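Putative iron binding protein (Bordetella pertussis Tohama I, PDB 1Y9U) binds ferric iron through tyrosine side chains and probably serves as the periplasmic solute-binding component of a bacterial iron uptake system. Local coordinates at residues W99-R107 with Y270-V279; V111-Y122 with D218-A228. One frame throughout, in Å; residues are numbered along the deposited sequence.

Contact 1 of 2, residues W99-R107 with Y270-V279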
loop_
_atom_site.group_PDB
_atom_site.type_symbol
_atom_site.label_atom_id
_atom_site.label_comp_id
_atom_site.label_asym_id
_atom_site.label_seq_id
_atom_site.Cartn_x
_atom_site.Cartn_y
_atom_site.Cartn_z
ATOM N N TRP A 99 -8.873 -11.991 -5.962
ATOM C CA TRP A 99 -8.676 -10.612 -5.485
ATOM C C TRP A 99 -7.788 -9.907 -6.497
ATOM O O TRP A 99 -7.066 -10.546 -7.246
ATOM C CB TRP A 99 -8.017 -10.550 -4.088
ATOM C CG TRP A 99 -6.726 -11.269 -3.998
ATOM C CD1 TRP A 99 -6.529 -12.560 -3.595
ATOM C CD2 TRP A 99 -5.432 -10.750 -4.302
ATOM N NE1 TRP A 99 -5.202 -12.885 -3.678
ATOM C CE2 TRP A 99 -4.499 -11.787 -4.093
ATOM C CE3 TRP A 99 -4.956 -9.512 -4.753
ATOM C CZ2 TRP A 99 -3.133 -11.622 -4.316
ATOM C CZ3 TRP A 99 -3.605 -9.358 -4.986
ATOM C CH2 TRP A 99 -2.709 -10.410 -4.776
ATOM N N TYR A 100 -7.857 -8.587 -6.506
ATOM C CA TYR A 100 -7.123 -7.780 -7.459
ATOM C C TYR A 100 -6.598 -6.497 -6.816
ATOM O O TYR A 100 -7.356 -5.810 -6.146
ATOM C CB TYR A 100 -8.064 -7.368 -8.583
ATOM C CG TYR A 100 -8.473 -8.477 -9.496
ATOM C CD1 TYR A 100 -9.620 -9.211 -9.250
ATOM C CD2 TYR A 100 -7.723 -8.766 -10.625
ATOM C CE1 TYR A 100 -9.990 -10.250 -10.128
ATOM C CE2 TYR A 100 -8.084 -9.777 -11.490
ATOM C CZ TYR A 100 -9.197 -10.497 -11.245
ATOM O OH TYR A 100 -9.544 -11.472 -12.150
ATOM N N ALA A 101 -5.323 -6.171 -7.032
ATOM C CA ALA A 101 -4.799 -4.855 -6.649
ATOM C C ALA A 101 -5.425 -3.762 -7.496
ATOM O O ALA A 101 -5.668 -3.941 -8.681
ATOM C CB ALA A 101 -3.282 -4.802 -6.789
ATOM N N LEU A 102 -5.675 -2.626 -6.853
ATOM C CA LEU A 102 -6.157 -1.402 -7.488
ATOM C C LEU A 102 -5.175 -0.243 -7.415
ATOM O O LEU A 102 -5.227 0.642 -8.276
ATOM C CB LEU A 102 -7.489 -0.980 -6.872
ATOM C CG LEU A 102 -8.649 -1.970 -7.022
ATOM C CD1 LEU A 102 -9.874 -1.415 -6.308
ATOM C CD2 LEU A 102 -8.992 -2.250 -8.480
ATOM N N SER A 103 -4.274 -0.240 -6.425
ATOM C CA SER A 103 -3.224 0.763 -6.373
ATOM C C SER A 103 -2.060 0.205 -5.587
ATOM O O SER A 103 -2.212 -0.768 -4.856
ATOM C CB SER A 103 -3.717 2.042 -5.716
ATOM O OG SER A 103 -3.976 1.819 -4.343
ATOM N N LEU A 104 -0.898 0.828 -5.760
ATOM C CA LEU A 104 0.352 0.396 -5.140
ATOM C C LEU A 104 0.793 1.406 -4.102
ATOM O O LEU A 104 0.735 2.619 -4.343
ATOM C CB LEU A 104 1.469 0.224 -6.167
ATOM C CG LEU A 104 1.092 -0.561 -7.422
ATOM C CD1 LEU A 104 2.294 -0.660 -8.348
ATOM C CD2 LEU A 104 0.545 -1.936 -7.084
ATOM N N ARG A 105 1.286 0.891 -2.979
ATOM C CA ARG A 105 1.748 1.666 -1.823
ATOM C C ARG A 105 3.188 1.268 -1.542
ATOM O O ARG A 105 3.452 0.362 -0.762
ATOM C CB ARG A 105 0.830 1.343 -0.662
ATOM C CG ARG A 105 -0.583 1.898 -0.894
ATOM C CD ARG A 105 -1.643 1.263 -0.052
ATOM N NE ARG A 105 -1.398 1.366 1.379
ATOM C CZ ARG A 105 -1.848 2.333 2.171
ATOM N NH1 ARG A 105 -2.578 3.341 1.730
ATOM N NH2 ARG A 105 -1.559 2.280 3.452
ATOM N N ASP A 106 4.101 1.962 -2.204
ATOM C CA ASP A 106 5.520 1.690 -2.132
ATOM C C ASP A 106 6.153 2.276 -0.903
ATOM O O ASP A 106 5.862 3.418 -0.509
ATOM C CB ASP A 106 6.281 2.106 -3.401
ATOM C CG ASP A 106 6.040 3.525 -3.854
ATOM O OD1 ASP A 106 4.886 3.996 -3.878
ATOM O OD2 ASP A 106 6.975 4.191 -4.291
ATOM N N ARG A 107 7.017 1.475 -0.298
ATOM C CA ARG A 107 7.709 1.875 0.911
ATOM C C ARG A 107 9.130 2.252 0.524
ATOM O O ARG A 107 9.875 1.434 0.011
ATOM C CB ARG A 107 7.657 0.775 1.963
ATOM C CG ARG A 107 8.087 1.236 3.337
ATOM C CD ARG A 107 7.378 0.477 4.479
ATOM N NE ARG A 107 7.602 1.012 5.821
ATOM C CZ ARG A 107 7.006 2.104 6.286
ATOM N NH1 ARG A 107 6.189 2.811 5.527
ATOM N NH2 ARG A 107 7.233 2.491 7.528
ATOM N N TYR A 270 -8.502 7.391 -8.931
ATOM C CA TYR A 270 -8.350 6.473 -7.799
ATOM C C TYR A 270 -6.996 6.668 -7.123
ATOM O O TYR A 270 -6.908 6.776 -5.894
ATOM C CB TYR A 270 -8.539 5.004 -8.247
ATOM C CG TYR A 270 -8.538 4.003 -7.111
ATOM C CD1 TYR A 270 -9.728 3.541 -6.563
ATOM C CD2 TYR A 270 -7.352 3.492 -6.604
ATOM C CE1 TYR A 270 -9.736 2.646 -5.518
ATOM C CE2 TYR A 270 -7.356 2.607 -5.544
ATOM C CZ TYR A 270 -8.541 2.185 -5.003
ATOM O OH TYR A 270 -8.572 1.286 -3.954
ATOM N N ALA A 271 -5.950 6.711 -7.932
ATOM C CA ALA A 271 -4.589 6.816 -7.410
ATOM C C ALA A 271 -4.321 8.219 -6.946
ATOM O O ALA A 271 -3.733 8.403 -5.879
ATOM C CB ALA A 271 -3.564 6.386 -8.453
ATOM N N GLN A 272 -4.768 9.222 -7.699
ATOM C CA GLN A 272 -4.566 10.623 -7.318
ATOM C C GLN A 272 -5.166 10.915 -5.936
ATOM O O GLN A 272 -4.583 11.684 -5.158
ATOM C CB GLN A 272 -5.135 11.573 -8.385
ATOM C CG GLN A 272 -5.021 13.102 -8.095
ATOM C CD GLN A 272 -3.709 13.744 -8.592
ATOM O OE1 GLN A 272 -3.217 14.719 -7.995
ATOM N NE2 GLN A 272 -3.165 13.228 -9.692
ATOM N N ALA A 273 -6.280 10.266 -5.589
ATOM C CA ALA A 273 -6.997 10.603 -4.371
ATOM C C ALA A 273 -6.142 10.484 -3.113
ATOM O O ALA A 273 -6.275 11.341 -2.250
ATOM C CB ALA A 273 -8.245 9.768 -4.225
ATOM N N ASN A 274 -5.315 9.430 -2.980
ATOM C CA ASN A 274 -4.413 9.299 -1.824
ATOM C C ASN A 274 -2.956 9.343 -2.276
ATOM O O ASN A 274 -2.104 8.893 -1.541
ATOM C CB ASN A 274 -4.654 8.006 -0.997
ATOM C CG ASN A 274 -3.875 7.971 0.328
ATOM O OD1 ASN A 274 -3.832 8.964 1.050
ATOM N ND2 ASN A 274 -3.255 6.817 0.642
ATOM N N TYR A 275 -2.682 9.889 -3.465
ATOM C CA TYR A 275 -1.339 10.030 -4.034
ATOM C C TYR A 275 -0.598 8.701 -4.142
ATOM O O TYR A 275 0.603 8.647 -3.988
ATOM C CB TYR A 275 -0.514 11.053 -3.252
ATOM C CG TYR A 275 -1.103 12.434 -3.350
ATOM C CD1 TYR A 275 -1.672 13.068 -2.250
ATOM C CD2 TYR A 275 -1.085 13.121 -4.554
ATOM C CE1 TYR A 275 -2.207 14.338 -2.360
ATOM C CE2 TYR A 275 -1.631 14.365 -4.663
ATOM C CZ TYR A 275 -2.174 14.975 -3.581
ATOM O OH TYR A 275 -2.694 16.240 -3.739
ATOM N N GLU A 276 -1.352 7.639 -4.385
ATOM C CA GLU A 276 -0.819 6.316 -4.585
ATOM C C GLU A 276 -0.460 6.127 -6.058
ATOM O O GLU A 276 -0.607 7.047 -6.882
ATOM C CB GLU A 276 -1.830 5.274 -4.102
ATOM C CG GLU A 276 -1.971 5.278 -2.590
ATOM C CD GLU A 276 -3.146 4.498 -2.082
ATOM O OE1 GLU A 276 -4.015 4.075 -2.884
ATOM O OE2 GLU A 276 -3.259 4.383 -0.850
ATOM N N TYR A 277 0.107 4.962 -6.361
ATOM C CA TYR A 277 0.541 4.658 -7.721
ATOM C C TYR A 277 -0.505 3.746 -8.345
ATOM O O TYR A 277 -0.865 2.739 -7.760
ATOM C CB TYR A 277 1.934 4.006 -7.686
ATOM C CG TYR A 277 2.731 4.164 -8.978
ATOM C CD1 TYR A 277 3.696 5.165 -9.118
ATOM C CD2 TYR A 277 2.509 3.321 -10.060
ATOM C CE1 TYR A 277 4.422 5.302 -10.276
ATOM C CE2 TYR A 277 3.221 3.479 -11.245
ATOM C CZ TYR A 277 4.179 4.460 -11.335
ATOM O OH TYR A 277 4.893 4.615 -12.515
ATOM N N PRO A 278 -0.991 4.066 -9.544
ATOM C CA PRO A 278 -2.016 3.221 -10.159
ATOM C C PRO A 278 -1.476 1.853 -10.539
ATOM O O PRO A 278 -0.320 1.716 -10.891
ATOM C CB PRO A 278 -2.434 4.000 -11.402
ATOM C CG PRO A 278 -1.484 5.095 -11.562
ATOM C CD PRO A 278 -0.614 5.209 -10.381
ATOM N N VAL A 279 -2.325 0.845 -10.474
ATOM C CA VAL A 279 -1.921 -0.485 -10.946
ATOM C C VAL A 279 -1.851 -0.577 -12.477
ATOM O O VAL A 279 -1.042 -1.313 -13.019
ATOM C CB VAL A 279 -2.852 -1.600 -10.372
ATOM C CG1 VAL A 279 -4.265 -1.551 -10.959
ATOM C CG2 VAL A 279 -2.245 -2.968 -10.577
#
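Glu276 reaches from the turn after helix 264-273 to Ser103 and Arg105 of strand 100-112, the long antiparallel strand of this periplasmic binding protein fold. A Schellman motif ends the helix, with Tyr275 at positive phi and Glu276 N bonded to Ala271 O. The chain then pairs with the long strand in a short antiparallel bridge: Leu104 N donates to Tyr277 O at 2.8 Å (164°), and Tyr277 N returns a bond to Leu104 O.

Along Glu276, CB lies 3.7 Å from Leu104 O and CG packs 4.0 Å from Arg105 CG. An extended chi2 of 167° carries the carboxylate on between the two strand residues. OE1 accepts from Ser103 OG at 2.7 Å, the hydroxyl standing above the carboxylate plane, and Ser240 is a further partner of that hydroxyl. OE2 is gripped from opposite faces by Asn274 ND2 and Arg105 NH1, and Arg14 adds a second salt bridge. Such a cationic setting probably favours the ionised carboxylate. Arg105 also lies beside Tyr143 and Tyr199, two iron ligands, so Glu276 probably helps to position Arg105 next to them.

Nearby, Leu102 crosses Tyr270 at about a right angle, its CB 3.8 Å from Tyr270 CZ. In the salt bridge, Arg105 NH1 meets Glu276 OE2 at 2.9 Å with guanidinium and carboxylate planes 89° apart.

Contact 2 of 2, residues V111-Y122 with D218-A228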
loop_
_atom_site.group_PDB
_atom_site.type_symbol
_atom_site.label_atom_id
_atom_site.label_comp_id
_atom_site.label_asym_id
_atom_site.label_seq_id
_atom_site.Cartn_x
_atom_site.Cartn_y
_atom_site.Cartn_z
ATOM N N VAL A 111 14.891 11.109 2.189
ATOM C CA VAL A 111 16.290 11.508 2.244
ATOM C C VAL A 111 16.374 13.020 2.353
ATOM O O VAL A 111 15.692 13.726 1.609
ATOM C CB VAL A 111 17.042 11.051 0.975
ATOM C CG1 VAL A 111 18.499 11.476 1.018
ATOM C CG2 VAL A 111 16.889 9.529 0.787
ATOM N N GLU A 112 17.238 13.531 3.222
ATOM C CA GLU A 112 17.478 14.967 3.292
ATOM C C GLU A 112 17.751 15.472 1.879
ATOM O O GLU A 112 18.508 14.843 1.134
ATOM C CB GLU A 112 18.669 15.253 4.190
ATOM C CG GLU A 112 18.727 16.673 4.727
ATOM C CD GLU A 112 19.255 17.706 3.739
ATOM O OE1 GLU A 112 20.043 17.346 2.840
ATOM O OE2 GLU A 112 18.843 18.888 3.885
ATOM N N LYS A 113 17.154 16.603 1.507
ATOM C CA LYS A 113 17.072 16.976 0.107
ATOM C C LYS A 113 18.411 17.108 -0.626
ATOM O O LYS A 113 18.462 16.905 -1.830
ATOM C CB LYS A 113 16.274 18.272 -0.055
ATOM C CG LYS A 113 16.977 19.494 0.543
ATOM C CD LYS A 113 16.073 20.714 0.577
ATOM C CE LYS A 113 16.756 21.929 1.192
ATOM N NZ LYS A 113 17.833 22.475 0.303
ATOM N N ASP A 114 19.474 17.435 0.087
ATOM C CA ASP A 114 20.782 17.618 -0.550
ATOM C C ASP A 114 21.797 16.523 -0.275
ATOM O O ASP A 114 22.950 16.618 -0.680
ATOM C CB ASP A 114 21.380 18.953 -0.121
ATOM C CG ASP A 114 20.548 20.124 -0.576
ATOM O OD1 ASP A 114 20.205 20.157 -1.781
ATOM O OD2 ASP A 114 20.215 21.033 0.215
ATOM N N LEU A 115 21.382 15.452 0.387
ATOM C CA LEU A 115 22.292 14.334 0.630
ATOM C C LEU A 115 22.662 13.693 -0.695
ATOM O O LEU A 115 21.829 13.513 -1.563
ATOM C CB LEU A 115 21.614 13.316 1.556
ATOM C CG LEU A 115 22.513 12.418 2.396
ATOM C CD1 LEU A 115 23.168 13.234 3.494
ATOM C CD2 LEU A 115 21.713 11.294 3.022
ATOM N N LYS A 116 23.929 13.343 -0.850
ATOM C CA LYS A 116 24.380 12.671 -2.045
ATOM C C LYS A 116 24.064 11.185 -1.911
ATOM O O LYS A 116 24.798 10.430 -1.287
ATOM C CB LYS A 116 25.884 12.903 -2.273
ATOM C CG LYS A 116 26.171 13.718 -3.527
ATOM C CD LYS A 116 25.556 15.114 -3.497
ATOM C CE LYS A 116 25.742 15.829 -4.841
ATOM N NZ LYS A 116 24.488 16.462 -5.368
ATOM N N LEU A 117 22.934 10.801 -2.486
ATOM C CA LEU A 117 22.397 9.450 -2.408
ATOM C C LEU A 117 21.393 9.312 -3.552
ATOM O O LEU A 117 20.305 9.893 -3.478
ATOM C CB LEU A 117 21.741 9.232 -1.046
ATOM C CG LEU A 117 21.368 7.797 -0.674
ATOM C CD1 LEU A 117 22.592 6.887 -0.637
ATOM C CD2 LEU A 117 20.667 7.752 0.684
ATOM N N ASP A 118 21.788 8.591 -4.605
ATOM C CA ASP A 118 21.045 8.484 -5.869
ATOM C C ASP A 118 20.191 7.231 -5.934
ATOM O O ASP A 118 19.200 7.182 -6.668
ATOM C CB ASP A 118 22.020 8.456 -7.075
ATOM C CG ASP A 118 22.730 9.784 -7.301
ATOM O OD1 ASP A 118 22.205 10.842 -6.876
ATOM O OD2 ASP A 118 23.812 9.865 -7.919
ATOM N N SER A 119 20.610 6.206 -5.198
ATOM C CA SER A 119 19.961 4.905 -5.243
ATOM C C SER A 119 20.188 4.216 -3.911
ATOM O O SER A 119 20.999 4.640 -3.089
ATOM C CB SER A 119 20.543 4.068 -6.379
ATOM O OG SER A 119 21.892 3.749 -6.122
ATOM N N PHE A 120 19.473 3.127 -3.694
ATOM C CA PHE A 120 19.559 2.418 -2.406
ATOM C C PHE A 120 19.006 1.029 -2.552
ATOM O O PHE A 120 18.042 0.819 -3.296
ATOM C CB PHE A 120 18.692 3.168 -1.375
ATOM C CG PHE A 120 19.156 3.074 0.071
ATOM C CD1 PHE A 120 20.272 3.749 0.491
ATOM C CD2 PHE A 120 18.410 2.393 1.029
ATOM C CE1 PHE A 120 20.655 3.731 1.808
ATOM C CE2 PHE A 120 18.814 2.381 2.352
ATOM C CZ PHE A 120 19.915 3.059 2.741
ATOM N N ARG A 121 19.622 0.086 -1.845
ATOM C CA ARG A 121 19.036 -1.236 -1.640
ATOM C C ARG A 121 18.522 -1.299 -0.219
ATOM O O ARG A 121 19.111 -0.719 0.675
ATOM C CB ARG A 121 20.069 -2.343 -1.866
ATOM C CG ARG A 121 20.364 -2.567 -3.331
ATOM C CD ARG A 121 21.332 -1.523 -3.913
ATOM N NE ARG A 121 20.912 -1.074 -5.229
ATOM C CZ ARG A 121 21.184 0.115 -5.752
ATOM N NH1 ARG A 121 21.883 1.008 -5.071
ATOM N NH2 ARG A 121 20.765 0.397 -6.983
ATOM N N TYR A 122 17.411 -1.991 0.029
ATOM C CA TYR A 122 16.892 -2.024 1.399
ATOM C C TYR A 122 17.946 -2.454 2.407
ATOM O O TYR A 122 18.057 -1.888 3.473
ATOM C CB TYR A 122 15.653 -2.913 1.528
ATOM C CG TYR A 122 14.440 -2.345 0.837
ATOM C CD1 TYR A 122 13.976 -2.869 -0.368
ATOM C CD2 TYR A 122 13.754 -1.288 1.404
ATOM C CE1 TYR A 122 12.861 -2.336 -1.018
ATOM C CE2 TYR A 122 12.650 -0.744 0.780
ATOM C CZ TYR A 122 12.206 -1.256 -0.438
ATOM O OH TYR A 122 11.098 -0.735 -1.068
ATOM N N ASP A 218 9.221 19.867 1.668
ATOM C CA ASP A 218 10.301 20.569 0.990
ATOM C C ASP A 218 11.673 20.114 1.505
ATOM O O ASP A 218 12.677 20.273 0.796
ATOM C CB ASP A 218 10.194 22.080 1.174
ATOM C CG ASP A 218 9.225 22.738 0.246
ATOM O OD1 ASP A 218 8.537 22.084 -0.575
ATOM O OD2 ASP A 218 9.092 23.988 0.283
ATOM N N ALA A 219 11.730 19.562 2.718
ATOM C CA ALA A 219 12.995 19.194 3.334
ATOM C C ALA A 219 13.600 17.906 2.781
ATOM O O ALA A 219 14.776 17.634 3.046
ATOM C CB ALA A 219 12.800 19.033 4.815
ATOM N N ILE A 220 12.813 17.115 2.044
ATOM C CA ILE A 220 13.179 15.768 1.663
ATOM C C ILE A 220 13.036 15.531 0.171
ATOM O O ILE A 220 12.357 16.249 -0.560
ATOM C CB ILE A 220 12.347 14.689 2.443
ATOM C CG1 ILE A 220 10.845 14.748 2.124
ATOM C CG2 ILE A 220 12.577 14.840 3.939
ATOM C CD1 ILE A 220 10.114 13.459 2.466
ATOM N N LYS A 221 13.684 14.468 -0.258
ATOM C CA LYS A 221 13.464 13.850 -1.542
ATOM C C LYS A 221 13.219 12.357 -1.323
ATOM O O LYS A 221 13.506 11.809 -0.253
ATOM C CB LYS A 221 14.652 14.050 -2.481
ATOM C CG LYS A 221 15.964 13.426 -2.011
ATOM C CD LYS A 221 17.140 13.782 -2.921
ATOM C CE LYS A 221 18.414 13.308 -2.308
ATOM N NZ LYS A 221 19.588 13.698 -3.140
ATOM N N VAL A 222 12.680 11.713 -2.342
ATOM C CA VAL A 222 12.432 10.282 -2.321
ATOM C C VAL A 222 13.499 9.545 -3.126
ATOM O O VAL A 222 13.818 9.909 -4.265
ATOM C CB VAL A 222 11.033 9.965 -2.892
ATOM C CG1 VAL A 222 10.868 8.491 -3.215
ATOM C CG2 VAL A 222 9.961 10.411 -1.924
ATOM N N VAL A 223 14.031 8.494 -2.523
ATOM C CA VAL A 223 14.797 7.481 -3.242
ATOM C C VAL A 223 14.050 6.171 -3.013
ATOM O O VAL A 223 13.780 5.809 -1.869
ATOM C CB VAL A 223 16.257 7.394 -2.741
ATOM C CG1 VAL A 223 16.982 6.231 -3.375
ATOM C CG2 VAL A 223 16.978 8.682 -3.049
ATOM N N ARG A 224 13.702 5.477 -4.093
ATOM C CA ARG A 224 13.013 4.197 -3.991
ATOM C C ARG A 224 14.029 3.069 -3.904
ATOM O O ARG A 224 14.707 2.786 -4.904
ATOM C CB ARG A 224 12.115 3.958 -5.203
ATOM C CG ARG A 224 10.968 4.960 -5.353
ATOM C CD ARG A 224 9.811 4.326 -6.018
ATOM N NE ARG A 224 8.644 5.143 -6.286
ATOM C CZ ARG A 224 8.415 5.800 -7.418
ATOM N NH1 ARG A 224 9.343 5.913 -8.350
ATOM N NH2 ARG A 224 7.245 6.400 -7.613
ATOM N N PRO A 225 14.155 2.412 -2.756
ATOM C CA PRO A 225 15.085 1.282 -2.670
ATOM C C PRO A 225 14.589 0.086 -3.446
ATOM O O PRO A 225 13.398 -0.033 -3.747
ATOM C CB PRO A 225 15.129 0.954 -1.175
ATOM C CG PRO A 225 14.495 2.129 -0.488
ATOM C CD PRO A 225 13.475 2.640 -1.469
ATOM N N THR A 226 15.517 -0.818 -3.755
ATOM C CA THR A 226 15.163 -2.109 -4.312
ATOM C C THR A 226 15.743 -3.222 -3.475
ATOM O O THR A 226 16.663 -3.022 -2.677
ATOM C CB THR A 226 15.671 -2.237 -5.739
ATOM O OG1 THR A 226 17.105 -2.082 -5.758
ATOM C CG2 THR A 226 15.078 -1.144 -6.647
ATOM N N PHE A 227 15.175 -4.397 -3.655
ATOM C CA PHE A 227 15.796 -5.616 -3.149
ATOM C C PHE A 227 17.034 -6.001 -3.996
ATOM O O PHE A 227 16.982 -5.998 -5.208
ATOM C CB PHE A 227 14.745 -6.718 -3.059
ATOM C CG PHE A 227 13.817 -6.559 -1.888
ATOM C CD1 PHE A 227 12.484 -6.192 -2.060
ATOM C CD2 PHE A 227 14.272 -6.791 -0.610
ATOM C CE1 PHE A 227 11.653 -6.061 -0.966
ATOM C CE2 PHE A 227 13.430 -6.665 0.481
ATOM C CZ PHE A 227 12.134 -6.289 0.303
ATOM N N ALA A 228 18.148 -6.279 -3.316
ATOM C CA ALA A 228 19.440 -6.583 -3.938
ATOM C C ALA A 228 19.572 -8.076 -4.225
ATOM O O ALA A 228 20.675 -8.547 -4.533
ATOM C CB ALA A 228 20.578 -6.135 -3.009
HETATM O O HOH W 1 16.340 19.383 4.642
HETATM O O HOH W 2 21.888 12.427 -4.753
HETATM O O HOH W 3 18.695 11.419 -4.983
HETATM O O HOH W 4 17.319 2.775 -5.694
#
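Val111 and Lys221 form an antiparallel hydrogen-bonded pair where strand 220-223 lies along the end of strand 100-112, in the mixed sheet of this periplasmic binding protein. Lys221 N donates to Val111 O at 2.8 Å, and Val111 N returns the bond to Lys221 O. Both side chains rise on the same face and cross obliquely, Val111 CG1 resting against the lysine CE.

Beyond CG the lysine is fully extended (chi4 -177°), which takes its ammonium group into the loop that follows the type I turn Glu112-Leu115. There NZ donates to Leu115 O at 2.7 Å, nearly in line with the carbonyl, and to two waters. One of these waters donates to Leu117 O; the other accepts from Leu117 N and donates to Asp118 OD1. A single lysine thus ties several loop groups to the strand.

Val223 points toward the same loop. Its CG2 branch meets Val111 CG2 at 3.9 Å, while CG1 lies against Ser119 CA and Phe120 CB, an apolar patch next to the hydrated one.

Farther along, the backbones join again through Thr226 N to Phe120 O and Tyr122 N to Thr226 O. Here the Tyr122 ring sits between two neighbours. Pro225 crosses it at about a right angle in a CH-pi contact, its CB 3.6 Å from the Tyr122 ring centroid and 11° off the normal. The Phe227 ring, which also meets His154, is inclined at 43° to the tyrosine, with centroids 4.7 Å apart. Helix 142-155 packs on both aromatic side chains. Tyr122 CD1 stands over the centre of the Phe227 ring, 3.7 Å above its plane.

Overall arrangement
Strand 100-112 serves both contacts, whose centres are about 21 Å apart. Contact 1 is the buried one, about 7 Å from the chain centre, with none of its touching residues exposed; contact 2, about 19 Å out, is only partly buried but covers more area, 916 against 558 Å². Chemistry follows place: beside the iron-binding tyrosines, contact 1 relies on a carboxylate held by direct charged and hydroxyl partners, whereas contact 2 combines longer backbone pairing, bridging waters and aromatic packing. They also touch each other. Asp106 OD2 makes a 2.8 Å salt bridge with Arg224 NE, and Arg107 O probably accepts from Tyr122 OH at 2.7 Å.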